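Side-chain contacts in Lmo0135 protein (Listeria monocytogenes EGD-e, PDB 5ISU), which is the substrate-binding protein CtaP of an ABC transporter and probably binds peptides for uptake: residues 126-129 / 130-134; 142-145 / 146-149; 265-268 / 269-272; 305-308 / 309-312; 388-391 / 392-395. All blocks are in the same frame, centred on the assembly; numbering follows the deposited sequence.

Contact 1 of 5, residues 126-129 / 130-134; sequences EAVD and DTTVK
Glu-126 and Lys-134 run side by side on neighbouring strands of a beta hairpin, pointing the same way, their backbones joined as an antiparallel hydrogen-bonded pair. The Lys-134 N-H meets Glu-126 O at 2.8 Å and nearly straight (169°), and the return bond from Glu-126 N to Lys-134 O is longer, 3.0 Å, and more bent. The glutamate side chain is fully extended. The lysine is not: after an initial reach with CG anti to its backbone N, it bends about CG-CD (chi3 -65°) and carries NZ back to Glu-126 OE1, making a salt bridge of 3.6 Å. Val-128 leans its CG2 branch obliquely on Lys-134 CB at 4.0 Å, and its CB lies 3.8 Å from Thr-132 CG2. In Thr-132, chi1 of -57° sets OG1 beside the backbone N and CG2 anti to it, parting the two branches: the methyl goes to the valine and the hydroxyl to Asp-129, OG1 standing 3.2 Å from OD2 of that carboxylate, although the hydroxyl proton has another acceptor within reach. A type I turn from Asp-129 to Thr-132 closes the hairpin, and a weak bond links Val-128 N to Thr-132 O. Strand 132-136 lies between strands 121-129 and 74-79, Val-133 bonding through its backbone to Val-77 and Thr-132 resting on Thr-76 and Lys-78. Ala-127 and Val-133 face the other way, against helix 93-104.

Contact 2 of 5, residues 142-145 / 146-149; sequences PAFE and NTIK
This is a local contact in and around the short helix 144-148, which follows strand 132-136 and lies against strands 63-68 and 74-79 of the same antiparallel sheet. Its apolar part is made by Phe-144 and Ile-148, one turn apart. CG of the phenylalanine is swung opposite its backbone N (chi1 -174°), which carries the ring toward Ile-148, and the isoleucine reaches it obliquely: CD1 touches CE2 at 3.6 Å, while CG1 makes an off-centre CH-pi contact, 4.3 Å from the ring centroid. Thr-147 adds its CB, 4.0 Å from Phe-144 CD1. The fold here is a helix packed on an antiparallel sheet: the same ring meets Tyr-75 and Phe-135 edge to face, and Ile-148 packs on Leu-66 and Val-77, so both residues are buried between helix and sheet. Two i to i+4 bonds hold the helical turn, Ile-148 N to Phe-144 O at 3.0 Å and Lys-149 N to Glu-145 O at 3.1 Å. Ala-143 O receives two weak bonds, from Asn-146 N and Thr-147 N. On another side of the helix, Glu-145 and Lys-149 lie side by side, pointing the same way. Their charged atoms OE2 and NZ remain 4.6 Å apart, beyond a salt bridge; the ammonium instead makes a cation-pi contact with Phe-53 and a weak bond to Gly-58 O.

Contact 3 of 5, residues 265-268 / 269-272; sequences ENQP and ALKS
Pro-268 O accepts the backbone N-H of Lys-271 at 3.1 Å, the donor coming in well above the carbonyl plane (51° out of it), and Lys-271 CG lies close to the same oxygen, at 3.0 Å. One residue back, Gln-267 O takes a weak bond from Leu-270 N. Together these wind the chain into a single turn just ahead of helix 273-281, whose N-cap is Ser-272, with OG bonded to Leu-275 N. From CG the Lys-271 chain kinks (chi2 -79°) and then straightens, crossing the end of the Glu-265 carbonyl, with CE 3.3 Å beyond Glu-265 O and NZ 3.6 Å from it. The Gln-267 side chain runs alongside Leu-270, its OE1 4.1 Å from CD1, but its amide is engaged by Ser-394 and Ala-391. Glu-265 contributes CG to Leu-270 O, while its OE2 forms a long, weak ion pair with Arg-276. The turn is held mainly by one sound backbone bond and one weak one, whereas the lysine charge, with NZ 5.6 Å from Glu-265 OE1, probably adds only a diffuse attraction to the nearby carbonyl and carboxylate oxygens.

Contact 4 of 5, residues 305-308 / 309-312; sequences FLTE and NTKY
Thr-307, Asn-309 and Thr-310 make the tight part of this turn. The threonine hydroxyl of Thr-307 donates to Asn-309 OD1, with OG1 and OD1 only 2.5 Å apart, a length that may be partly coordinate error. Thr-307 OG1 and Asn-309 CG each stand between the backbone N and the carbonyl carbon, with chi1 of 48° and 58°, and this shared choice brings hydroxyl and amide together. The backbone forms a type I beta turn from Thr-307 to Thr-310, closed by Thr-310 N bonding to Thr-307 O at 3.2 Å. OG1 of Thr-307 and OG1 of Thr-310 lie 3.5 Å apart and both bond to Tyr-409 OH, so a single tyrosine hydroxyl joins the two ends of the turn; Thr-310 OG1 also bonds to Gly-403 O, and Asn-309 ND2 to Asn-404 OD1. The rest is slacker. Leu-306 offers CD2 to Thr-310 CG2 at 4.2 Å and CD1 to Lys-311 O at 4.3 Å, a plain van der Waals fit. Glu-308 and Lys-311 occupy the solvent side: the glutamate leaves the turn for a salt bridge with Lys-300, and the lysine lays its CB over one face of the Tyr-312 ring, toward its rim, and ends in a weak bond to that ring's hydroxyl, which itself binds Asp-442. The loop follows strand 299-301 and precedes helix 324-334; Thr-307 packs on Leu-258 of strand 248-263 and on Tyr-467 of strand 462-475, while Leu-306 and Tyr-312 rest on helix 442-458.

Contact 5 of 5, residues 388-391 / 392-395; sequences RKNA and DYSI
Two torsions set up the meeting of Asn-390 with Asp-392 and Tyr-393. In Asn-390, chi1 of -170° sends the amide forward along the chain; in Tyr-393, chi1 of 66° places the ring between its backbone N and carbonyl carbon and folds it back toward the asparagine. OD1 of Asn-390 accepts the backbone N-H of Asp-392 at 2.7 Å in a fairly straight bond (161°), the donor standing above the amide plane rather than on a lone pair. This is an Asx turn, with the side-chain oxygen bonded to the N-H two residues on, and it bends the loop between helix 378-385 and strand 395-400. The other end of the amide completes the pairing with a weak bond, ND2 to Asp-392 OD2 at 3.3 Å, although amide and carboxylate planes are steeply inclined to one another. The same OD1 lies 3.6 Å from Tyr-393 CD1, approaching the ring obliquely. At the far end of that ring, OH comes to the edge of the Arg-388 guanidinium, 3.1 Å from NH1. The arginine reaches back there because its chain bends at both CB-CG and CG-CD. Both groups have firm partners outside: Tyr-393 OH bonds to Tyr-421 O, while Arg-388 is held by Pro-418 O and Thr-385 O through NH2 and by Asn-423 OD1 through NE. The tyrosine ring packs on Thr-262, Tyr-345 and Ile-384.

From the N terminus, the five contacts follow one another in series, each local in sequence, and none nests in or crosses another. Contact 1 closes the hairpin of strands 121-129 and 132-136; contact 2 winds the short helix that comes next, its centre about 18 Å from that of contact 1. Contact 3 closes the turn between strand 248-263 and helix 273-281. Contact 4 turns the loop after strand 299-301, with its nearest atoms about 5 Å from contact 2 and Asn-404 beside both. Contact 5 shapes the lead-in to strand 395-400 and touches contact 3, through Gln-267 with Ser-394 and Asn-266 with Arg-388, tying together two loops far apart in sequence.

Contact 1 of 5, residues 126-129 / 130-134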
loop_
_atom_site.group_PDB
_atom_site.type_symbol
_atom_site.label_atom_id
_atom_site.label_comp_id
_atom_site.label_asym_id
_atom_site.label_seq_id
_atom_site.Cartn_x
_atom_site.Cartn_y
_atom_site.Cartn_z
ATOM N N GLU A 126 -11.184 -23.654 -11.342
ATOM C CA GLU A 126 -11.778 -24.336 -12.485
ATOM C C GLU A 126 -12.658 -23.392 -13.295
ATOM O O GLU A 126 -13.335 -22.529 -12.736
ATOM C CB GLU A 126 -12.624 -25.507 -11.944
ATOM C CG GLU A 126 -13.337 -26.366 -12.975
ATOM C CD GLU A 126 -14.289 -27.394 -12.354
ATOM O OE1 GLU A 126 -14.502 -27.394 -11.112
ATOM O OE2 GLU A 126 -14.848 -28.201 -13.128
ATOM N N ALA A 127 -12.629 -23.563 -14.614
ATOM C CA ALA A 127 -13.436 -22.773 -15.542
ATOM C C ALA A 127 -14.709 -23.548 -15.862
ATOM O O ALA A 127 -14.710 -24.370 -16.757
ATOM C CB ALA A 127 -12.659 -22.506 -16.824
ATOM N N VAL A 128 -15.793 -23.287 -15.143
ATOM C CA VAL A 128 -17.049 -23.994 -15.412
ATOM C C VAL A 128 -17.533 -23.672 -16.838
ATOM O O VAL A 128 -17.994 -24.562 -17.549
ATOM C CB VAL A 128 -18.152 -23.652 -14.379
ATOM C CG1 VAL A 128 -19.416 -24.467 -14.656
ATOM C CG2 VAL A 128 -17.661 -23.912 -12.957
ATOM N N ASP A 129 -17.421 -22.397 -17.227
ATOM C CA ASP A 129 -17.791 -21.899 -18.563
ATOM C C ASP A 129 -16.748 -20.880 -18.932
ATOM O O ASP A 129 -15.805 -20.640 -18.182
ATOM C CB ASP A 129 -19.107 -21.101 -18.537
ATOM C CG ASP A 129 -20.252 -21.842 -17.923
ATOM O OD1 ASP A 129 -20.395 -23.060 -18.163
ATOM O OD2 ASP A 129 -21.055 -21.176 -17.233
ATOM N N ASP A 130 -16.961 -20.234 -20.073
ATOM C CA ASP A 130 -16.108 -19.130 -20.478
ATOM C C ASP A 130 -16.291 -17.929 -19.544
ATOM O O ASP A 130 -15.344 -17.170 -19.345
ATOM C CB ASP A 130 -16.381 -18.710 -21.928
ATOM C CG ASP A 130 -15.675 -19.600 -22.948
ATOM O OD1 ASP A 130 -14.773 -20.367 -22.557
ATOM O OD2 ASP A 130 -15.991 -19.492 -24.157
ATOM N N THR A 131 -17.482 -17.761 -18.963
ATOM C CA THR A 131 -17.730 -16.642 -18.047
ATOM C C THR A 131 -17.917 -17.051 -16.571
ATOM O O THR A 131 -18.518 -16.303 -15.806
ATOM C CB THR A 131 -18.955 -15.800 -18.494
ATOM O OG1 THR A 131 -20.167 -16.543 -18.328
ATOM C CG2 THR A 131 -18.818 -15.387 -19.944
ATOM N N THR A 132 -17.379 -18.198 -16.161
ATOM C CA THR A 132 -17.541 -18.665 -14.776
ATOM C C THR A 132 -16.290 -19.348 -14.229
ATOM O O THR A 132 -15.864 -20.373 -14.742
ATOM C CB THR A 132 -18.735 -19.649 -14.644
ATOM O OG1 THR A 132 -19.941 -19.034 -15.118
ATOM C CG2 THR A 132 -18.935 -20.111 -13.170
ATOM N N VAL A 133 -15.735 -18.784 -13.165
ATOM C CA VAL A 133 -14.558 -19.325 -12.480
ATOM C C VAL A 133 -15.013 -19.802 -11.101
ATOM O O VAL A 133 -15.716 -19.068 -10.398
ATOM C CB VAL A 133 -13.487 -18.236 -12.256
ATOM C CG1 VAL A 133 -12.196 -18.851 -11.755
ATOM C CG2 VAL A 133 -13.215 -17.464 -13.537
ATOM N N LYS A 134 -14.630 -21.025 -10.721
ATOM C CA LYS A 134 -14.992 -21.594 -9.411
ATOM C C LYS A 134 -13.712 -21.887 -8.639
ATOM O O LYS A 134 -12.862 -22.645 -9.119
ATOM C CB LYS A 134 -15.767 -22.901 -9.570
ATOM C CG LYS A 134 -16.248 -23.492 -8.252
ATOM C CD LYS A 134 -16.382 -25.007 -8.284
ATOM C CE LYS A 134 -17.452 -25.487 -9.240
ATOM N NZ LYS A 134 -17.519 -26.975 -9.256
#

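Contact 2 of 5, residues 142-145 / 146-149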
loop_
_atom_site.group_PDB
_atom_site.type_symbol
_atom_site.label_atom_id
_atom_site.label_comp_id
_atom_site.label_asym_id
_atom_site.label_seq_id
_atom_site.Cartn_x
_atom_site.Cartn_y
_atom_site.Cartn_z
ATOM N N PRO A 142 -11.441 -16.447 5.244
ATOM C CA PRO A 142 -12.157 -15.203 4.928
ATOM C C PRO A 142 -11.356 -14.157 4.142
ATOM O O PRO A 142 -11.921 -13.492 3.277
ATOM C CB PRO A 142 -12.546 -14.657 6.312
ATOM C CG PRO A 142 -11.790 -15.493 7.298
ATOM C CD PRO A 142 -11.655 -16.818 6.650
ATOM N N ALA A 143 -10.055 -14.058 4.399
ATOM C CA ALA A 143 -9.186 -13.104 3.675
ATOM C C ALA A 143 -9.094 -13.394 2.194
ATOM O O ALA A 143 -8.603 -12.560 1.441
ATOM C CB ALA A 143 -7.778 -13.109 4.262
ATOM N N PHE A 144 -9.532 -14.578 1.763
ATOM C CA PHE A 144 -9.444 -14.902 0.339
ATOM C C PHE A 144 -10.388 -14.026 -0.500
ATOM O O PHE A 144 -10.140 -13.822 -1.680
ATOM C CB PHE A 144 -9.675 -16.378 0.096
ATOM C CG PHE A 144 -9.455 -16.784 -1.316
ATOM C CD1 PHE A 144 -8.170 -16.793 -1.845
ATOM C CD2 PHE A 144 -10.516 -17.203 -2.111
ATOM C CE1 PHE A 144 -7.941 -17.187 -3.151
ATOM C CE2 PHE A 144 -10.297 -17.601 -3.420
ATOM C CZ PHE A 144 -9.009 -17.589 -3.944
ATOM N N GLU A 145 -11.457 -13.509 0.107
ATOM C CA GLU A 145 -12.328 -12.571 -0.595
ATOM C C GLU A 145 -11.522 -11.345 -1.044
ATOM O O GLU A 145 -11.710 -10.850 -2.154
ATOM C CB GLU A 145 -13.491 -12.117 0.281
ATOM C CG GLU A 145 -14.385 -11.058 -0.381
ATOM C CD GLU A 145 -15.684 -10.775 0.372
ATOM O OE1 GLU A 145 -15.852 -11.234 1.539
ATOM O OE2 GLU A 145 -16.545 -10.086 -0.221
ATOM N N ASN A 146 -10.628 -10.869 -0.179
ATOM C CA ASN A 146 -9.780 -9.725 -0.491
ATOM C C ASN A 146 -8.803 -10.043 -1.632
ATOM O O ASN A 146 -8.555 -9.196 -2.511
ATOM C CB ASN A 146 -8.994 -9.302 0.735
ATOM C CG ASN A 146 -8.111 -8.099 0.474
ATOM O OD1 ASN A 146 -8.596 -7.003 0.204
ATOM N ND2 ASN A 146 -6.808 -8.298 0.563
ATOM N N THR A 147 -8.230 -11.245 -1.604
ATOM C CA THR A 147 -7.323 -11.682 -2.659
ATOM C C THR A 147 -8.062 -11.663 -4.016
ATOM O O THR A 147 -7.501 -11.253 -5.024
ATOM C CB THR A 147 -6.783 -13.096 -2.360
ATOM O OG1 THR A 147 -6.121 -13.095 -1.091
ATOM C CG2 THR A 147 -5.823 -13.525 -3.408
ATOM N N ILE A 148 -9.319 -12.098 -4.039
ATOM C CA ILE A 148 -10.108 -12.049 -5.271
ATOM C C ILE A 148 -10.341 -10.590 -5.722
ATOM O O ILE A 148 -10.345 -10.310 -6.916
ATOM C CB ILE A 148 -11.467 -12.777 -5.115
ATOM C CG1 ILE A 148 -11.247 -14.284 -5.024
ATOM C CG2 ILE A 148 -12.390 -12.510 -6.300
ATOM C CD1 ILE A 148 -12.522 -15.060 -4.754
ATOM N N LYS A 149 -10.539 -9.685 -4.758
ATOM C CA LYS A 149 -10.774 -8.252 -5.035
ATOM C C LYS A 149 -9.525 -7.445 -5.414
ATOM O O LYS A 149 -9.645 -6.261 -5.695
ATOM C CB LYS A 149 -11.396 -7.560 -3.825
ATOM C CG LYS A 149 -12.678 -8.153 -3.304
ATOM C CD LYS A 149 -13.839 -8.021 -4.246
ATOM C CE LYS A 149 -15.111 -8.383 -3.500
ATOM N NZ LYS A 149 -16.296 -8.234 -4.376
#

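Contact 3 of 5, residues 265-268 / 269-272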
loop_
_atom_site.group_PDB
_atom_site.type_symbol
_atom_site.label_atom_id
_atom_site.label_comp_id
_atom_site.label_asym_id
_atom_site.label_seq_id
_atom_site.Cartn_x
_atom_site.Cartn_y
_atom_site.Cartn_z
ATOM N N GLU A 265 12.781 -4.215 20.604
ATOM C CA GLU A 265 12.904 -5.040 21.805
ATOM C C GLU A 265 14.180 -5.902 21.880
ATOM O O GLU A 265 14.385 -6.589 22.873
ATOM C CB GLU A 265 11.646 -5.876 22.029
ATOM C CG GLU A 265 10.422 -4.994 22.216
ATOM C CD GLU A 265 9.166 -5.751 22.616
ATOM O OE1 GLU A 265 9.271 -6.826 23.241
ATOM O OE2 GLU A 265 8.058 -5.228 22.345
ATOM N N ASN A 266 15.016 -5.888 20.838
ATOM C CA ASN A 266 16.315 -6.584 20.914
ATOM C C ASN A 266 17.262 -5.804 21.856
ATOM O O ASN A 266 18.223 -6.374 22.377
ATOM C CB ASN A 266 16.957 -6.799 19.537
ATOM C CG ASN A 266 16.257 -7.880 18.720
ATOM O OD1 ASN A 266 15.467 -8.676 19.250
ATOM N ND2 ASN A 266 16.572 -7.934 17.424
ATOM N N GLN A 267 16.995 -4.504 22.057
ATOM C CA GLN A 267 17.758 -3.714 23.023
ATOM C C GLN A 267 17.112 -4.027 24.368
ATOM O O GLN A 267 15.916 -3.835 24.523
ATOM C CB GLN A 267 17.711 -2.203 22.740
ATOM C CG GLN A 267 18.476 -1.778 21.489
ATOM C CD GLN A 267 18.824 -0.293 21.481
ATOM O OE1 GLN A 267 18.302 0.486 22.277
ATOM N NE2 GLN A 267 19.723 0.099 20.582
ATOM N N PRO A 268 17.890 -4.542 25.337
ATOM C CA PRO A 268 17.291 -4.913 26.630
ATOM C C PRO A 268 16.364 -3.858 27.269
ATOM O O PRO A 268 15.281 -4.207 27.721
ATOM C CB PRO A 268 18.508 -5.177 27.518
ATOM C CG PRO A 268 19.590 -5.573 26.577
ATOM C CD PRO A 268 19.333 -4.848 25.286
ATOM N N ALA A 269 16.772 -2.592 27.279
ATOM C CA ALA A 269 15.969 -1.537 27.920
ATOM C C ALA A 269 14.522 -1.411 27.399
ATOM O O ALA A 269 13.602 -1.201 28.186
ATOM C CB ALA A 269 16.682 -0.194 27.824
ATOM N N LEU A 270 14.327 -1.566 26.089
ATOM C CA LEU A 270 12.993 -1.468 25.474
ATOM C C LEU A 270 12.061 -2.681 25.692
ATOM O O LEU A 270 10.923 -2.687 25.191
ATOM C CB LEU A 270 13.131 -1.169 23.987
ATOM C CG LEU A 270 13.780 0.191 23.747
ATOM C CD1 LEU A 270 14.240 0.279 22.307
ATOM C CD2 LEU A 270 12.835 1.335 24.120
ATOM N N LYS A 271 12.542 -3.685 26.425
ATOM C CA LYS A 271 11.747 -4.862 26.801
ATOM C C LYS A 271 10.698 -4.435 27.807
ATOM O O LYS A 271 9.679 -5.095 27.971
ATOM C CB LYS A 271 12.619 -5.907 27.518
ATOM C CG LYS A 271 13.707 -6.591 26.709
ATOM C CD LYS A 271 13.173 -7.704 25.823
ATOM C CE LYS A 271 14.306 -8.639 25.404
ATOM N NZ LYS A 271 13.836 -9.725 24.512
ATOM N N SER A 272 11.007 -3.363 28.531
ATOM C CA SER A 272 10.113 -2.809 29.542
ATOM C C SER A 272 8.889 -2.116 28.933
ATOM O O SER A 272 9.017 -1.131 28.192
ATOM C CB SER A 272 10.881 -1.798 30.408
ATOM O OG SER A 272 10.016 -1.069 31.261
#

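Contact 4 of 5, residues 305-308 / 309-312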
loop_
_atom_site.group_PDB
_atom_site.type_symbol
_atom_site.label_atom_id
_atom_site.label_comp_id
_atom_site.label_asym_id
_atom_site.label_seq_id
_atom_site.Cartn_x
_atom_site.Cartn_y
_atom_site.Cartn_z
ATOM N N PHE A 305 -3.128 0.236 15.069
ATOM C CA PHE A 305 -1.998 -0.109 14.191
ATOM C C PHE A 305 -2.505 -0.370 12.748
ATOM O O PHE A 305 -1.731 -0.379 11.791
ATOM C CB PHE A 305 -1.180 -1.295 14.736
ATOM C CG PHE A 305 -1.828 -2.619 14.546
ATOM C CD1 PHE A 305 -1.698 -3.300 13.342
ATOM C CD2 PHE A 305 -2.563 -3.202 15.562
ATOM C CE1 PHE A 305 -2.299 -4.542 13.154
ATOM C CE2 PHE A 305 -3.165 -4.441 15.376
ATOM C CZ PHE A 305 -3.033 -5.107 14.169
ATOM N N LEU A 306 -3.810 -0.563 12.616
ATOM C CA LEU A 306 -4.467 -0.725 11.344
ATOM C C LEU A 306 -4.913 0.630 10.801
ATOM O O LEU A 306 -5.307 1.496 11.585
ATOM C CB LEU A 306 -5.753 -1.504 11.557
ATOM C CG LEU A 306 -5.719 -2.902 12.133
ATOM C CD1 LEU A 306 -7.149 -3.384 12.194
ATOM C CD2 LEU A 306 -4.894 -3.802 11.234
ATOM N N THR A 307 -4.897 0.788 9.476
ATOM C CA THR A 307 -5.423 1.992 8.817
ATOM C C THR A 307 -6.946 1.885 8.731
ATOM O O THR A 307 -7.503 0.800 8.918
ATOM C CB THR A 307 -4.803 2.214 7.419
ATOM O OG1 THR A 307 -4.833 0.987 6.663
ATOM C CG2 THR A 307 -3.366 2.696 7.564
ATOM N N GLU A 308 -7.615 3.000 8.440
ATOM C CA GLU A 308 -9.102 3.054 8.430
ATOM C C GLU A 308 -9.831 2.221 7.395
ATOM O O GLU A 308 -10.998 1.907 7.576
ATOM C CB GLU A 308 -9.583 4.494 8.304
ATOM C CG GLU A 308 -9.170 5.379 9.477
ATOM C CD GLU A 308 -9.832 6.757 9.451
ATOM O OE1 GLU A 308 -10.561 7.094 8.471
ATOM O OE2 GLU A 308 -9.629 7.500 10.428
ATOM N N ASN A 309 -9.153 1.931 6.290
ATOM C CA ASN A 309 -9.704 1.105 5.213
ATOM C C ASN A 309 -9.775 -0.379 5.562
ATOM O O ASN A 309 -10.472 -1.137 4.885
ATOM C CB ASN A 309 -8.810 1.205 3.959
ATOM C CG ASN A 309 -7.363 0.770 4.240
ATOM O OD1 ASN A 309 -6.653 1.414 5.029
ATOM N ND2 ASN A 309 -6.917 -0.311 3.584
ATOM N N THR A 310 -9.029 -0.806 6.580
ATOM C CA THR A 310 -8.943 -2.233 6.898
ATOM C C THR A 310 -10.105 -2.713 7.730
ATOM O O THR A 310 -10.381 -2.131 8.769
ATOM C CB THR A 310 -7.652 -2.535 7.675
ATOM O OG1 THR A 310 -6.518 -2.059 6.934
ATOM C CG2 THR A 310 -7.510 -4.028 7.929
ATOM N N LYS A 311 -10.750 -3.806 7.319
ATOM C CA LYS A 311 -11.866 -4.354 8.103
ATOM C C LYS A 311 -11.537 -4.526 9.569
ATOM O O LYS A 311 -10.444 -4.960 9.927
ATOM C CB LYS A 311 -12.394 -5.690 7.586
ATOM C CG LYS A 311 -13.396 -5.565 6.470
ATOM C CD LYS A 311 -14.287 -6.785 6.380
ATOM C CE LYS A 311 -13.520 -8.077 6.167
ATOM N NZ LYS A 311 -14.495 -9.196 6.025
ATOM N N TYR A 312 -12.525 -4.179 10.394
ATOM C CA TYR A 312 -12.465 -4.281 11.848
ATOM C C TYR A 312 -11.622 -3.183 12.502
ATOM O O TYR A 312 -11.341 -3.226 13.705
ATOM C CB TYR A 312 -12.066 -5.700 12.283
ATOM C CG TYR A 312 -12.850 -6.761 11.515
ATOM C CD1 TYR A 312 -14.241 -6.762 11.511
ATOM C CD2 TYR A 312 -12.199 -7.749 10.789
ATOM C CE1 TYR A 312 -14.961 -7.717 10.811
ATOM C CE2 TYR A 312 -12.906 -8.720 10.085
ATOM C CZ TYR A 312 -14.284 -8.696 10.088
ATOM O OH TYR A 312 -14.977 -9.649 9.385
#

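Contact 5 of 5, residues 388-391 / 392-395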
loop_
_atom_site.group_PDB
_atom_site.type_symbol
_atom_site.label_atom_id
_atom_site.label_comp_id
_atom_site.label_asym_id
_atom_site.label_seq_id
_atom_site.Cartn_x
_atom_site.Cartn_y
_atom_site.Cartn_z
ATOM N N ARG A 388 16.416 -9.166 11.504
ATOM C CA ARG A 388 15.738 -9.460 12.782
ATOM C C ARG A 388 16.637 -9.660 14.017
ATOM O O ARG A 388 16.129 -9.693 15.139
ATOM C CB ARG A 388 14.769 -10.660 12.630
ATOM C CG ARG A 388 13.580 -10.430 11.696
ATOM C CD ARG A 388 12.503 -9.511 12.281
ATOM N NE ARG A 388 13.040 -8.221 12.714
ATOM C CZ ARG A 388 13.301 -7.186 11.914
ATOM N NH1 ARG A 388 13.816 -6.077 12.428
ATOM N NH2 ARG A 388 13.069 -7.246 10.606
ATOM N N LYS A 389 17.946 -9.774 13.829
ATOM C CA LYS A 389 18.861 -9.934 14.966
ATOM C C LYS A 389 19.522 -8.615 15.364
ATOM O O LYS A 389 20.227 -8.559 16.375
ATOM C CB LYS A 389 19.948 -10.939 14.610
ATOM C CG LYS A 389 19.414 -12.322 14.251
ATOM C CD LYS A 389 20.435 -13.134 13.477
ATOM C CE LYS A 389 20.662 -12.559 12.081
ATOM N NZ LYS A 389 21.601 -13.395 11.291
ATOM N N ASN A 390 19.278 -7.560 14.583
ATOM C CA ASN A 390 19.913 -6.254 14.808
ATOM C C ASN A 390 19.368 -5.507 16.026
ATOM O O ASN A 390 18.154 -5.415 16.224
ATOM C CB ASN A 390 19.783 -5.394 13.544
ATOM C CG ASN A 390 20.614 -4.115 13.607
ATOM O OD1 ASN A 390 20.373 -3.236 14.446
ATOM N ND2 ASN A 390 21.565 -3.980 12.682
ATOM N N ALA A 391 20.296 -4.976 16.827
ATOM C CA ALA A 391 19.986 -4.201 18.037
ATOM C C ALA A 391 20.716 -2.845 18.046
ATOM O O ALA A 391 20.966 -2.276 19.115
ATOM C CB ALA A 391 20.349 -5.001 19.279
ATOM N N ASP A 392 21.060 -2.336 16.864
ATOM C CA ASP A 392 21.720 -1.029 16.760
ATOM C C ASP A 392 20.733 0.097 17.006
ATOM O O ASP A 392 21.053 1.070 17.683
ATOM C CB ASP A 392 22.332 -0.827 15.374
ATOM C CG ASP A 392 23.419 -1.826 15.056
ATOM O OD1 ASP A 392 23.901 -2.545 15.969
ATOM O OD2 ASP A 392 23.807 -1.874 13.875
ATOM N N TYR A 393 19.531 -0.053 16.460
ATOM C CA TYR A 393 18.500 0.975 16.575
ATOM C C TYR A 393 17.604 0.760 17.785
ATOM O O TYR A 393 17.186 -0.352 18.069
ATOM C CB TYR A 393 17.645 1.050 15.286
ATOM C CG TYR A 393 16.770 -0.177 14.961
ATOM C CD1 TYR A 393 17.298 -1.277 14.277
ATOM C CD2 TYR A 393 15.412 -0.203 15.284
ATOM C CE1 TYR A 393 16.517 -2.380 13.961
ATOM C CE2 TYR A 393 14.619 -1.299 14.960
ATOM C CZ TYR A 393 15.184 -2.390 14.304
ATOM O OH TYR A 393 14.425 -3.494 13.978
ATOM N N SER A 394 17.332 1.837 18.508
ATOM C CA SER A 394 16.413 1.772 19.631
ATOM C C SER A 394 15.031 1.998 19.031
ATOM O O SER A 394 14.061 1.324 19.371
ATOM C CB SER A 394 16.720 2.862 20.658
ATOM O OG SER A 394 18.108 2.925 20.933
ATOM N N ILE A 395 14.967 2.955 18.116
ATOM C CA ILE A 395 13.722 3.328 17.456
ATOM C C ILE A 395 13.972 3.491 15.966
ATOM O O ILE A 395 15.041 3.969 15.556
ATOM C CB ILE A 395 13.194 4.673 18.010
ATOM C CG1 ILE A 395 12.964 4.572 19.523
ATOM C CG2 ILE A 395 11.911 5.097 17.290
ATOM C CD1 ILE A 395 12.607 5.887 20.180
#